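Local atomic coordinates of alpha-rhamnosidase (Dictyoglomus thermophilum, PDB entry 6I60), a protein that probably hydrolyses terminal non-reducing alpha-L-rhamnose residues in alpha-L-rhamnosides, and so would release rhamnose from rhamnosylated compounds. Residues Lys148-Lys153 with Glu285-Thr290; Met178-Phe183 with Ser322-Ala327; Asp533-Gln538 with Thr563-Ile568; Asn541-Asp546 with Val593-Lys598. All coordinates share one frame; numbering follows the deposited sequence.

Interaction 1. Residues Lys148-Lys153 with Glu285-Thr290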
loop_
_atom_site.group_PDB
_atom_site.type_symbol
_atom_site.label_atom_id
_atom_site.label_comp_id
_atom_site.label_asym_id
_atom_site.label_seq_id
_atom_site.Cartn_x
_atom_site.Cartn_y
_atom_site.Cartn_z
ATOM N N LYS A 148 6.685 15.300 27.839
ATOM C CA LYS A 148 6.684 16.519 27.050
ATOM C C LYS A 148 7.682 16.396 25.906
ATOM O O LYS A 148 8.583 15.554 25.925
ATOM C CB LYS A 148 7.016 17.744 27.916
ATOM C CG LYS A 148 6.474 17.666 29.341
ATOM C CD LYS A 148 5.517 18.814 29.641
ATOM C CE LYS A 148 4.931 18.700 31.044
ATOM N NZ LYS A 148 3.767 17.767 31.095
ATOM N N TRP A 149 7.504 17.248 24.900
ATOM C CA TRP A 149 8.390 17.261 23.745
ATOM C C TRP A 149 9.714 17.925 24.109
ATOM O O TRP A 149 9.732 19.024 24.673
ATOM C CB TRP A 149 7.727 17.990 22.576
ATOM C CG TRP A 149 6.557 17.258 21.981
ATOM C CD1 TRP A 149 5.261 17.296 22.409
ATOM C CD2 TRP A 149 6.577 16.386 20.844
ATOM N NE1 TRP A 149 4.474 16.499 21.612
ATOM C CE2 TRP A 149 5.258 15.929 20.644
ATOM C CE3 TRP A 149 7.583 15.945 19.977
ATOM C CZ2 TRP A 149 4.919 15.054 19.611
ATOM C CZ3 TRP A 149 7.244 15.076 18.954
ATOM C CH2 TRP A 149 5.923 14.640 18.779
ATOM N N ILE A 150 10.821 17.259 23.785
ATOM C CA ILE A 150 12.153 17.737 24.124
ATOM C C ILE A 150 12.943 17.969 22.841
ATOM O O ILE A 150 12.665 17.380 21.793
ATOM C CB ILE A 150 12.900 16.759 25.051
ATOM C CG1 ILE A 150 12.856 15.347 24.471
ATOM C CG2 ILE A 150 12.288 16.775 26.439
ATOM C CD1 ILE A 150 13.851 14.408 25.094
ATOM N N THR A 151 13.937 18.853 22.932
ATOM C CA THR A 151 14.747 19.227 21.778
ATOM C C THR A 151 16.068 19.815 22.247
ATOM O O THR A 151 16.214 20.228 23.399
ATOM C CB THR A 151 14.034 20.250 20.885
ATOM O OG1 THR A 151 12.632 19.984 20.867
ATOM C CG2 THR A 151 14.553 20.183 19.469
ATOM N N LYS A 152 17.030 19.844 21.328
ATOM C CA LYS A 152 18.197 20.691 21.494
ATOM C C LYS A 152 17.810 22.153 21.293
ATOM O O LYS A 152 16.757 22.476 20.736
ATOM C CB LYS A 152 19.294 20.303 20.504
ATOM C CG LYS A 152 20.090 19.084 20.911
ATOM C CD LYS A 152 21.153 18.736 19.883
ATOM C CE LYS A 152 22.086 19.907 19.629
ATOM N NZ LYS A 152 23.285 19.851 20.508
ATOM N N LYS A 153 18.683 23.043 21.755
ATOM C CA LYS A 153 18.463 24.476 21.613
ATOM C C LYS A 153 19.261 25.090 20.470
ATOM O O LYS A 153 18.767 26.009 19.807
ATOM C CB LYS A 153 18.805 25.188 22.928
ATOM C CG LYS A 153 18.980 26.697 22.829
ATOM C CD LYS A 153 19.391 27.301 24.169
ATOM C CE LYS A 153 20.244 26.337 24.985
ATOM N NZ LYS A 153 20.537 26.859 26.348
ATOM N N GLU A 285 13.458 18.028 30.789
ATOM C CA GLU A 285 14.740 18.717 30.715
ATOM C C GLU A 285 15.866 17.968 31.412
ATOM O O GLU A 285 17.033 18.336 31.238
ATOM C CB GLU A 285 14.622 20.119 31.314
ATOM C CG GLU A 285 13.717 21.053 30.535
ATOM C CD GLU A 285 12.775 21.823 31.435
ATOM O OE1 GLU A 285 13.121 22.955 31.831
ATOM O OE2 GLU A 285 11.685 21.295 31.742
ATOM N N SER A 286 15.556 16.936 32.197
ATOM C CA SER A 286 16.607 16.122 32.793
ATOM C C SER A 286 17.334 15.263 31.766
ATOM O O SER A 286 18.297 14.576 32.127
ATOM C CB SER A 286 16.023 15.235 33.896
ATOM O OG SER A 286 15.375 14.097 33.351
ATOM N N TRP A 287 16.903 15.291 30.508
ATOM C CA TRP A 287 17.544 14.517 29.457
ATOM C C TRP A 287 18.780 15.236 28.937
ATOM O O TRP A 287 18.792 16.462 28.796
ATOM C CB TRP A 287 16.575 14.277 28.301
ATOM C CG TRP A 287 15.519 13.263 28.586
ATOM C CD1 TRP A 287 14.721 13.194 29.688
ATOM C CD2 TRP A 287 15.136 12.170 27.744
ATOM N NE1 TRP A 287 13.867 12.124 29.589
ATOM C CE2 TRP A 287 14.101 11.479 28.403
ATOM C CE3 TRP A 287 15.571 11.707 26.498
ATOM C CZ2 TRP A 287 13.494 10.352 27.859
ATOM C CZ3 TRP A 287 14.966 10.592 25.959
ATOM C CH2 TRP A 287 13.939 9.925 26.638
ATOM N N LYS A 288 19.818 14.464 28.645
ATOM C CA LYS A 288 21.011 15.006 28.017
ATOM C C LYS A 288 20.923 14.841 26.504
ATOM O O LYS A 288 20.153 14.029 25.986
ATOM C CB LYS A 288 22.264 14.320 28.560
ATOM C CG LYS A 288 22.594 14.697 29.995
ATOM C CD LYS A 288 22.520 16.201 30.207
ATOM C CE LYS A 288 23.326 16.626 31.425
ATOM N NZ LYS A 288 24.779 16.750 31.119
ATOM N N THR A 289 21.722 15.632 25.793
ATOM C CA THR A 289 21.655 15.633 24.340
ATOM C C THR A 289 22.983 16.103 23.766
ATOM O O THR A 289 23.730 16.842 24.414
ATOM C CB THR A 289 20.508 16.517 23.836
ATOM O OG1 THR A 289 20.396 16.390 22.414
ATOM C CG2 THR A 289 20.751 17.973 24.204
ATOM N N THR A 290 23.264 15.664 22.540
ATOM C CA THR A 290 24.520 15.975 21.866
ATOM C C THR A 290 24.380 15.634 20.388
ATOM O O THR A 290 23.386 15.044 19.955
ATOM C CB THR A 290 25.692 15.202 22.473
ATOM O OG1 THR A 290 26.826 15.294 21.603
ATOM C CG2 THR A 290 25.319 13.744 22.635
#
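Ile-150 sets its terminal methyl on the indole of Trp-287. CD1 is 3.5 Å from Trp-287 CE3 and sits 3.4 Å above the ring plane, displaced from the ring centre. The two side chains are nearly perpendicular. With a chi1 of 51°, Ile-150 holds CG1 between its backbone N and carbonyl carbon, and this carries CD1 to the indole. The second point of contact is Lys-152 with Thr-289. Here the aliphatic part of the lysine does the touching: CG is 3.1 Å from Thr-289 OG1 and 3.5 Å from Thr-289 CG2. The polar ends are engaged apart from this contact. Lys-152 NZ forms a salt bridge with Glu-325, and Thr-289 OG1 is hydrogen-bonded to Met-178 O. Trp-287 NE1 is bonded to Val-282 O, which fixes the turn of the indole. These four residues are buried and make the close part of the contact. Exposed Glu-285 marks the solvent side. At the other end of segment 285-290 the contact is loose, with Lys-152 NZ 4.3 Å from Thr-290 CA. A valine in place of Trp-287 would probably leave Ile-150 CD1 without its aromatic surface and open a gap in this buried corner, with Val-282 O losing its indole partner. The touching backbone parts, 150-152 and 287-290, run 28° apart, roughly in the same direction. Strands 150-151 and 288-298 each pair antiparallel with strand 325-329, while Ile-267 of strand 264-273 packs on Trp-287.

Interaction 2. Residues Met178-Phe183 with Ser322-Ala327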
loop_
_atom_site.group_PDB
_atom_site.type_symbol
_atom_site.label_atom_id
_atom_site.label_comp_id
_atom_site.label_asym_id
_atom_site.label_seq_id
_atom_site.Cartn_x
_atom_site.Cartn_y
_atom_site.Cartn_z
ATOM N N MET A 178 21.016 13.389 19.318
ATOM C CA MET A 178 20.843 12.210 20.154
ATOM C C MET A 178 20.377 12.640 21.537
ATOM O O MET A 178 20.791 13.686 22.043
ATOM C CB MET A 178 22.146 11.412 20.261
ATOM C CG MET A 178 22.836 11.169 18.930
ATOM S SD MET A 178 24.550 10.642 19.121
ATOM C CE MET A 178 24.529 9.082 18.242
ATOM N N PHE A 179 19.513 11.831 22.145
ATOM C CA PHE A 179 18.946 12.135 23.452
ATOM C C PHE A 179 19.149 10.946 24.376
ATOM O O PHE A 179 18.902 9.801 23.984
ATOM C CB PHE A 179 17.458 12.480 23.342
ATOM C CG PHE A 179 17.190 13.753 22.594
ATOM C CD1 PHE A 179 17.016 13.741 21.221
ATOM C CD2 PHE A 179 17.119 14.963 23.262
ATOM C CE1 PHE A 179 16.772 14.911 20.529
ATOM C CE2 PHE A 179 16.877 16.137 22.575
ATOM C CZ PHE A 179 16.702 16.110 21.206
ATOM N N ARG A 180 19.592 11.222 25.600
ATOM C CA ARG A 180 19.932 10.187 26.564
ATOM C C ARG A 180 19.330 10.517 27.920
ATOM O O ARG A 180 19.332 11.677 28.346
ATOM C CB ARG A 180 21.452 10.034 26.696
ATOM C CG ARG A 180 21.867 9.063 27.777
ATOM C CD ARG A 180 23.352 9.146 28.088
ATOM N NE ARG A 180 23.951 7.829 28.297
ATOM C CZ ARG A 180 23.615 6.981 29.268
ATOM N NH1 ARG A 180 22.681 7.297 30.158
ATOM N NH2 ARG A 180 24.228 5.809 29.356
ATOM N N LYS A 181 18.817 9.489 28.595
ATOM C CA LYS A 181 18.291 9.619 29.946
ATOM C C LYS A 181 18.549 8.317 30.688
ATOM O O LYS A 181 18.392 7.232 30.122
ATOM C CB LYS A 181 16.793 9.952 29.938
ATOM C CG LYS A 181 16.095 9.771 31.279
ATOM C CD LYS A 181 16.145 11.047 32.105
ATOM C CE LYS A 181 15.862 10.770 33.573
ATOM N NZ LYS A 181 17.109 10.462 34.328
ATOM N N SER A 182 18.955 8.429 31.949
ATOM C CA SER A 182 19.272 7.274 32.775
ATOM C C SER A 182 18.225 7.109 33.868
ATOM O O SER A 182 17.744 8.096 34.436
ATOM C CB SER A 182 20.666 7.415 33.394
ATOM O OG SER A 182 20.957 8.772 33.681
ATOM N N PHE A 183 17.870 5.858 34.153
ATOM C CA PHE A 183 16.947 5.536 35.230
ATOM C C PHE A 183 17.410 4.255 35.908
ATOM O O PHE A 183 18.203 3.487 35.357
ATOM C CB PHE A 183 15.503 5.394 34.728
ATOM C CG PHE A 183 15.313 4.313 33.701
ATOM C CD1 PHE A 183 15.612 4.544 32.367
ATOM C CD2 PHE A 183 14.817 3.072 34.066
ATOM C CE1 PHE A 183 15.432 3.554 31.418
ATOM C CE2 PHE A 183 14.631 2.078 33.120
ATOM C CZ PHE A 183 14.940 2.320 31.795
ATOM N N SER A 322 27.212 13.220 31.973
ATOM C CA SER A 322 27.437 14.655 32.085
ATOM C C SER A 322 27.984 15.216 30.779
ATOM O O SER A 322 27.592 14.766 29.698
ATOM C CB SER A 322 28.387 14.967 33.242
ATOM O OG SER A 322 28.083 16.227 33.813
ATOM N N THR A 323 28.876 16.210 30.869
ATOM C CA THR A 323 29.490 16.927 29.745
ATOM C C THR A 323 28.567 17.192 28.552
ATOM O O THR A 323 29.013 17.727 27.532
ATOM C CB THR A 323 30.757 16.198 29.254
ATOM O OG1 THR A 323 31.352 16.949 28.186
ATOM C CG2 THR A 323 30.466 14.787 28.747
ATOM N N TRP A 324 27.287 16.846 28.669
ATOM C CA TRP A 324 26.297 17.065 27.628
ATOM C C TRP A 324 25.380 18.210 28.032
ATOM O O TRP A 324 25.118 18.428 29.219
ATOM C CB TRP A 324 25.453 15.807 27.378
ATOM C CG TRP A 324 26.187 14.648 26.760
ATOM C CD1 TRP A 324 27.539 14.485 26.659
ATOM C CD2 TRP A 324 25.598 13.483 26.163
ATOM N NE1 TRP A 324 27.828 13.295 26.036
ATOM C CE2 TRP A 324 26.655 12.660 25.722
ATOM C CE3 TRP A 324 24.281 13.056 25.958
ATOM C CZ2 TRP A 324 26.435 11.437 25.089
ATOM C CZ3 TRP A 324 24.066 11.841 25.329
ATOM C CH2 TRP A 324 25.136 11.048 24.903
ATOM N N GLU A 325 24.891 18.942 27.036
ATOM C CA GLU A 325 23.896 19.972 27.291
ATOM C C GLU A 325 22.537 19.333 27.544
ATOM O O GLU A 325 22.238 18.241 27.053
ATOM C CB GLU A 325 23.811 20.948 26.115
ATOM C CG GLU A 325 23.646 20.286 24.755
ATOM C CD GLU A 325 22.923 21.171 23.755
ATOM O OE1 GLU A 325 21.724 21.453 23.965
ATOM O OE2 GLU A 325 23.552 21.586 22.756
ATOM N N ASN A 326 21.715 20.020 28.328
ATOM C CA ASN A 326 20.390 19.514 28.646
ATOM C C ASN A 326 19.403 19.861 27.537
ATOM O O ASN A 326 19.557 20.859 26.828
ATOM C CB ASN A 326 19.902 20.084 29.979
ATOM C CG ASN A 326 20.581 19.438 31.177
ATOM O OD1 ASN A 326 21.805 19.477 31.308
ATOM N ND2 ASN A 326 19.785 18.843 32.058
ATOM N N ALA A 327 18.386 19.018 27.387
ATOM C CA ALA A 327 17.343 19.272 26.407
ATOM C C ALA A 327 16.404 20.370 26.897
ATOM O O ALA A 327 16.292 20.643 28.096
ATOM C CB ALA A 327 16.553 17.996 26.115
#
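Trp-324, from the loop leading into strand 325-329, packs on Arg-180 of strand 171-184, in what is probably a beta-sandwich region of this alpha-L-rhamnosidase family. The first shell is aliphatic on aromatic. Arg-180 CB is 3.5 Å from Trp-324 CZ3, and Arg-180 CD lies 3.9 Å from the same carbon. The two chains stand nearly square to each other, and the guanidinium plane is turned 70° from the indole plane. Arg-180 holds CG trans to its backbone N, chi1 175°, which runs its chain past the far rim of the indole. The second pair is Phe-179 and Ala-327. The CB of Phe-179 points away from segment 322-327, but its ring swings back. Ala-327 CB meets the ring at its edge, 4.0 Å from Phe-179 CE2. The next shell is strand 288-298. It pairs antiparallel with both strand 171-184 and strand 325-329, so the contact reaches across an intervening strand. Backbone bonds join Met-178 to Thr-290 and Arg-180 to Lys-288, and Lys-288 NZ is bonded to Trp-324 O. Phe-319 also packs on Arg-180. The arginine head is anchored beyond the two segments: its NE is hydrogen-bonded to the backbone O of Trp-314.

Interaction 3. Residues Asp533-Gln538 with Thr563-Ile568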
loop_
_atom_site.group_PDB
_atom_site.type_symbol
_atom_site.label_atom_id
_atom_site.label_comp_id
_atom_site.label_asym_id
_atom_site.label_seq_id
_atom_site.Cartn_x
_atom_site.Cartn_y
_atom_site.Cartn_z
ATOM N N ASP A 533 -5.410 9.874 6.263
ATOM C CA ASP A 533 -4.602 10.987 5.772
ATOM C C ASP A 533 -5.412 11.887 4.848
ATOM O O ASP A 533 -5.282 13.117 4.894
ATOM C CB ASP A 533 -3.361 10.461 5.050
ATOM C CG ASP A 533 -2.370 9.806 5.994
ATOM O OD1 ASP A 533 -2.561 9.906 7.225
ATOM O OD2 ASP A 533 -1.400 9.189 5.503
ATOM N N ILE A 534 -6.251 11.290 4.000
ATOM C CA ILE A 534 -7.135 12.080 3.150
ATOM C C ILE A 534 -8.160 12.822 3.996
ATOM O O ILE A 534 -8.506 13.975 3.711
ATOM C CB ILE A 534 -7.806 11.172 2.102
ATOM C CG1 ILE A 534 -6.745 10.525 1.211
ATOM C CG2 ILE A 534 -8.808 11.954 1.270
ATOM C CD1 ILE A 534 -7.023 9.077 0.894
ATOM N N ARG A 535 -8.652 12.179 5.058
ATOM C CA ARG A 535 -9.589 12.840 5.960
ATOM C C ARG A 535 -8.924 13.999 6.692
ATOM O O ARG A 535 -9.562 15.028 6.946
ATOM C CB ARG A 535 -10.154 11.823 6.952
ATOM C CG ARG A 535 -11.235 12.367 7.867
ATOM C CD ARG A 535 -11.193 11.682 9.223
ATOM N NE ARG A 535 -9.872 11.769 9.841
ATOM C CZ ARG A 535 -9.319 10.800 10.565
ATOM N NH1 ARG A 535 -9.976 9.664 10.763
ATOM N NH2 ARG A 535 -8.112 10.967 11.092
ATOM N N ASP A 536 -7.643 13.855 7.033
ATOM C CA ASP A 536 -6.903 14.902 7.725
ATOM C C ASP A 536 -6.510 16.055 6.811
ATOM O O ASP A 536 -6.018 17.075 7.305
ATOM C CB ASP A 536 -5.645 14.318 8.378
ATOM C CG ASP A 536 -5.927 13.688 9.732
ATOM O OD1 ASP A 536 -4.959 13.351 10.447
ATOM O OD2 ASP A 536 -7.117 13.525 10.080
ATOM N N ALA A 537 -6.704 15.923 5.501
ATOM C CA ALA A 537 -6.385 16.988 4.565
ATOM C C ALA A 537 -7.609 17.526 3.840
ATOM O O ALA A 537 -7.465 18.397 2.974
ATOM C CB ALA A 537 -5.350 16.505 3.539
ATOM N N GLN A 538 -8.801 17.038 4.166
ATOM C CA GLN A 538 -10.018 17.534 3.539
ATOM C C GLN A 538 -10.333 18.931 4.062
ATOM O O GLN A 538 -10.445 19.137 5.275
ATOM C CB GLN A 538 -11.178 16.581 3.812
ATOM C CG GLN A 538 -12.403 16.837 2.953
ATOM C CD GLN A 538 -13.441 15.744 3.078
ATOM O OE1 GLN A 538 -13.504 15.046 4.091
ATOM N NE2 GLN A 538 -14.260 15.585 2.046
ATOM N N THR A 563 -10.749 11.477 -6.574
ATOM C CA THR A 563 -11.641 10.329 -6.464
ATOM C C THR A 563 -11.058 9.207 -5.614
ATOM O O THR A 563 -11.775 8.246 -5.315
ATOM C CB THR A 563 -11.977 9.789 -7.854
ATOM O OG1 THR A 563 -13.041 8.834 -7.753
ATOM C CG2 THR A 563 -10.759 9.119 -8.468
ATOM N N ALA A 564 -9.786 9.309 -5.220
ATOM C CA ALA A 564 -9.154 8.261 -4.429
ATOM C C ALA A 564 -9.785 8.105 -3.052
ATOM O O ALA A 564 -9.633 7.048 -2.432
ATOM C CB ALA A 564 -7.659 8.546 -4.282
ATOM N N TYR A 565 -10.487 9.130 -2.560
ATOM C CA TYR A 565 -11.114 9.030 -1.246
ATOM C C TYR A 565 -12.234 7.996 -1.249
ATOM O O TYR A 565 -12.238 7.069 -0.431
ATOM C CB TYR A 565 -11.643 10.396 -0.809
ATOM C CG TYR A 565 -11.907 10.504 0.679
ATOM C CD1 TYR A 565 -11.392 9.569 1.566
ATOM C CD2 TYR A 565 -12.673 11.543 1.194
ATOM C CE1 TYR A 565 -11.629 9.665 2.923
ATOM C CE2 TYR A 565 -12.917 11.646 2.551
ATOM C CZ TYR A 565 -12.392 10.705 3.411
ATOM O OH TYR A 565 -12.630 10.801 4.763
ATOM N N ILE A 566 -13.193 8.136 -2.165
ATOM C CA ILE A 566 -14.309 7.198 -2.202
ATOM C C ILE A 566 -13.913 5.890 -2.881
ATOM O O ILE A 566 -14.441 4.827 -2.536
ATOM C CB ILE A 566 -15.522 7.831 -2.902
ATOM C CG1 ILE A 566 -15.143 8.288 -4.306
ATOM C CG2 ILE A 566 -16.048 9.009 -2.113
ATOM C CD1 ILE A 566 -16.108 7.831 -5.347
ATOM N N THR A 567 -12.994 5.938 -3.848
ATOM C CA THR A 567 -12.632 4.732 -4.586
ATOM C C THR A 567 -11.890 3.744 -3.696
ATOM O O THR A 567 -12.259 2.567 -3.615
ATOM C CB THR A 567 -11.787 5.094 -5.809
ATOM O OG1 THR A 567 -12.604 5.769 -6.773
ATOM C CG2 THR A 567 -11.193 3.842 -6.440
ATOM N N ILE A 568 -10.839 4.208 -3.015
ATOM C CA ILE A 568 -10.079 3.321 -2.140
ATOM C C ILE A 568 -10.963 2.803 -1.014
ATOM O O ILE A 568 -10.878 1.630 -0.627
ATOM C CB ILE A 568 -8.828 4.042 -1.605
ATOM C CG1 ILE A 568 -7.863 4.346 -2.753
ATOM C CG2 ILE A 568 -8.136 3.204 -0.544
ATOM C CD1 ILE A 568 -6.700 5.226 -2.358
#
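Tyr-565 extends its ring from helix 564-576 with CG opposite the backbone N, chi1 -162°, and this lays the ring against Ile-534. In Ile-534, CG1 stands opposite the carbonyl carbon, chi1 -61°, which leaves CG2 directed at the tyrosine. CG2 sits over one face of the ring, 3.7 Å from its centroid and 22° off the normal, a CH-pi contact. The two side chains run past one another head to tail. At the far end of the ring, Arg-535 CB is 3.5 Å from Tyr-565 OH. The hydroxyl is hydrogen-bonded to His-585 ND1. Gln-538 comes to the CE2 side of the ring, its amide nearly perpendicular to the ring plane, and its OE1 is 3.8 Å from Tyr-565 CE2. The amide is held by a bond from Gln-538 NE2 to Gly-588 O. The Arg-535 head turns away. Arg-535 NE and NH2 both bond Asp-536 OD2; NH2 is 2.9 Å from OD2, in a salt bridge. A serine in place of Tyr-565 would probably leave a gap over Ile-534 CG2 and His-585 without its hydroxyl partner. The contact joins the C-terminal part of helix 524-535 to helix 564-576 in the six-hairpin glycosidase domain. Met-507 of helix 507-512 packs on Ile-534, and Phe-589 of helix 586-599 meets the Tyr-565 ring edge-to-face.

Interaction 4. Residues Asn541-Asp546 with Val593-Lys598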
loop_
_atom_site.group_PDB
_atom_site.type_symbol
_atom_site.label_atom_id
_atom_site.label_comp_id
_atom_site.label_asym_id
_atom_site.label_seq_id
_atom_site.Cartn_x
_atom_site.Cartn_y
_atom_site.Cartn_z
ATOM N N ASN A 541 -14.667 23.132 2.716
ATOM C CA ASN A 541 -15.573 23.065 1.576
ATOM C C ASN A 541 -15.596 21.692 0.917
ATOM O O ASN A 541 -16.226 21.539 -0.134
ATOM C CB ASN A 541 -15.195 24.126 0.539
ATOM C CG ASN A 541 -13.782 23.955 0.019
ATOM O OD1 ASN A 541 -13.042 23.082 0.470
ATOM N ND2 ASN A 541 -13.399 24.796 -0.933
ATOM N N GLY A 542 -14.927 20.702 1.500
ATOM C CA GLY A 542 -14.879 19.372 0.933
ATOM C C GLY A 542 -13.759 19.133 -0.052
ATOM O O GLY A 542 -13.707 18.052 -0.650
ATOM N N SER A 543 -12.862 20.099 -0.235
ATOM C CA SER A 543 -11.787 19.967 -1.207
ATOM C C SER A 543 -10.727 18.981 -0.720
ATOM O O SER A 543 -10.584 18.714 0.476
ATOM C CB SER A 543 -11.141 21.325 -1.482
ATOM O OG SER A 543 -11.718 21.946 -2.616
ATOM N N LEU A 544 -9.974 18.443 -1.675
ATOM C CA LEU A 544 -8.884 17.522 -1.393
ATOM C C LEU A 544 -7.658 17.929 -2.194
ATOM O O LEU A 544 -7.769 18.488 -3.288
ATOM C CB LEU A 544 -9.269 16.073 -1.724
ATOM C CG LEU A 544 -10.376 15.458 -0.868
ATOM C CD1 LEU A 544 -10.795 14.102 -1.415
ATOM C CD2 LEU A 544 -9.914 15.342 0.569
ATOM N N SER A 545 -6.485 17.644 -1.639
ATOM C CA SER A 545 -5.226 17.958 -2.296
ATOM C C SER A 545 -4.839 16.850 -3.270
ATOM O O SER A 545 -5.186 15.680 -3.083
ATOM C CB SER A 545 -4.112 18.159 -1.269
ATOM O OG SER A 545 -3.022 18.868 -1.831
ATOM N N ASP A 546 -4.109 17.235 -4.320
ATOM C CA ASP A 546 -3.663 16.250 -5.300
ATOM C C ASP A 546 -2.608 15.318 -4.718
ATOM O O ASP A 546 -2.455 14.187 -5.195
ATOM C CB ASP A 546 -3.132 16.948 -6.550
ATOM C CG ASP A 546 -4.234 17.304 -7.530
ATOM O OD1 ASP A 546 -5.284 16.626 -7.517
ATOM O OD2 ASP A 546 -4.053 18.260 -8.312
ATOM N N VAL A 593 -18.285 15.286 -2.654
ATOM C CA VAL A 593 -19.273 15.312 -3.728
ATOM C C VAL A 593 -20.007 16.645 -3.741
ATOM O O VAL A 593 -20.344 17.169 -4.811
ATOM C CB VAL A 593 -20.236 14.117 -3.582
ATOM C CG1 VAL A 593 -21.450 14.280 -4.486
ATOM C CG2 VAL A 593 -19.504 12.821 -3.893
ATOM N N GLU A 594 -20.242 17.229 -2.563
ATOM C CA GLU A 594 -20.828 18.564 -2.501
ATOM C C GLU A 594 -19.924 19.592 -3.171
ATOM O O GLU A 594 -20.408 20.510 -3.843
ATOM C CB GLU A 594 -21.095 18.951 -1.046
ATOM C CG GLU A 594 -22.278 19.884 -0.858
ATOM C CD GLU A 594 -23.522 19.402 -1.580
ATOM O OE1 GLU A 594 -24.199 20.239 -2.214
ATOM O OE2 GLU A 594 -23.820 18.188 -1.513
ATOM N N PHE A 595 -18.607 19.452 -3.000
ATOM C CA PHE A 595 -17.682 20.375 -3.649
ATOM C C PHE A 595 -17.655 20.162 -5.156
ATOM O O PHE A 595 -17.546 21.126 -5.923
ATOM C CB PHE A 595 -16.277 20.221 -3.069
ATOM C CG PHE A 595 -15.231 20.983 -3.829
ATOM C CD1 PHE A 595 -14.363 20.329 -4.689
ATOM C CD2 PHE A 595 -15.125 22.357 -3.697
ATOM C CE1 PHE A 595 -13.407 21.031 -5.397
ATOM C CE2 PHE A 595 -14.169 23.064 -4.401
ATOM C CZ PHE A 595 -13.310 22.400 -5.254
ATOM N N LEU A 596 -17.737 18.906 -5.601
ATOM C CA LEU A 596 -17.800 18.640 -7.034
ATOM C C LEU A 596 -19.078 19.198 -7.644
ATOM O O LEU A 596 -19.065 19.655 -8.793
ATOM C CB LEU A 596 -17.694 17.138 -7.297
ATOM C CG LEU A 596 -16.763 16.712 -8.433
ATOM C CD1 LEU A 596 -15.508 17.568 -8.451
ATOM C CD2 LEU A 596 -16.404 15.241 -8.303
ATOM N N LYS A 597 -20.184 19.171 -6.897
ATOM C CA LYS A 597 -21.419 19.777 -7.382
ATOM C C LYS A 597 -21.271 21.282 -7.543
ATOM O O LYS A 597 -21.926 21.882 -8.405
ATOM C CB LYS A 597 -22.573 19.458 -6.432
ATOM C CG LYS A 597 -23.186 18.082 -6.629
ATOM C CD LYS A 597 -24.069 17.699 -5.447
ATOM C CE LYS A 597 -25.048 18.812 -5.098
ATOM N NZ LYS A 597 -25.732 18.570 -3.796
ATOM N N LYS A 598 -20.422 21.909 -6.724
ATOM C CA LYS A 598 -20.177 23.340 -6.865
ATOM C C LYS A 598 -19.455 23.646 -8.172
ATOM O O LYS A 598 -19.771 24.633 -8.845
ATOM C CB LYS A 598 -19.375 23.852 -5.667
ATOM C CG LYS A 598 -18.791 25.247 -5.850
ATOM C CD LYS A 598 -18.149 25.756 -4.566
ATOM C CE LYS A 598 -16.827 26.458 -4.845
ATOM N NZ LYS A 598 -16.414 27.340 -3.717
#
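An Asx turn shapes the loop after helix 524-535 where Asn-541, Gly-542 and Ser-543 lie against Phe-595 of helix 586-599. The turn is closed by Ser-543 N, which donates to Asn-541 OD1 at 3.1 Å with an N-H...O angle of 151°. The donor stands well above the amide carbonyl plane. Phe-595 reaches out of its helix with CG trans to the backbone N, chi1 171°, and points its ring at the loop. Ser-543 OG lies over one face of that ring, 3.1 Å above the plane and shifted from the centre to the CZ and CE2 side. Asn-541 runs alongside the phenyl group in the same direction, with ND2 4.0 Å from Phe-595 CE2. Its backbone O is 3.2 Å from Phe-595 CB, at the root of the side chain. Gly-542 has a phi of 88°. At these backbone angles a side chain would press on the carbonyl O of Asn-541, which by itself calls for glycine; a CB here would also face Phe-595 CB. Pro-556, later in the same connection, touches both Phe-595 and Ser-543. Farther round the helix, Lys-597 NZ forms a salt bridge with Glu-594 OE1 at 2.8 Å. The same nitrogen is hydrogen-bonded to Tyr-656, a residue of a pocket that holds 2-(2-ethoxyethoxy)ethanol. Asn-541 is exposed, whereas Phe-595 is buried. The contact is thus a loop, turned locally by an Asx turn, resting on a helix within the helical six-hairpin glycosidase domain.

How the interactions relate
The four contacts form two groups. Interactions 1 and 2 have centres 7 Å apart and use different strands that neighbour one another: 288-298 pairs with both 171-184 and 325-329, and 150-151 pairs with 325-329. Their segments alternate along the chain, so the two contacts interleave within one paired set of strands. Interactions 3 and 4 come later in sequence, inside the six-hairpin glycosidase domain. Their centres are 11 Å apart and their segments also alternate. Leu-544 of segment 541-546 bridges them, packing on Ile-534, Gln-538 and Tyr-565. The groups do not touch: centres are 36 to 48 Å apart. One group therefore belongs to a beta-rich region, the other to the helical domain.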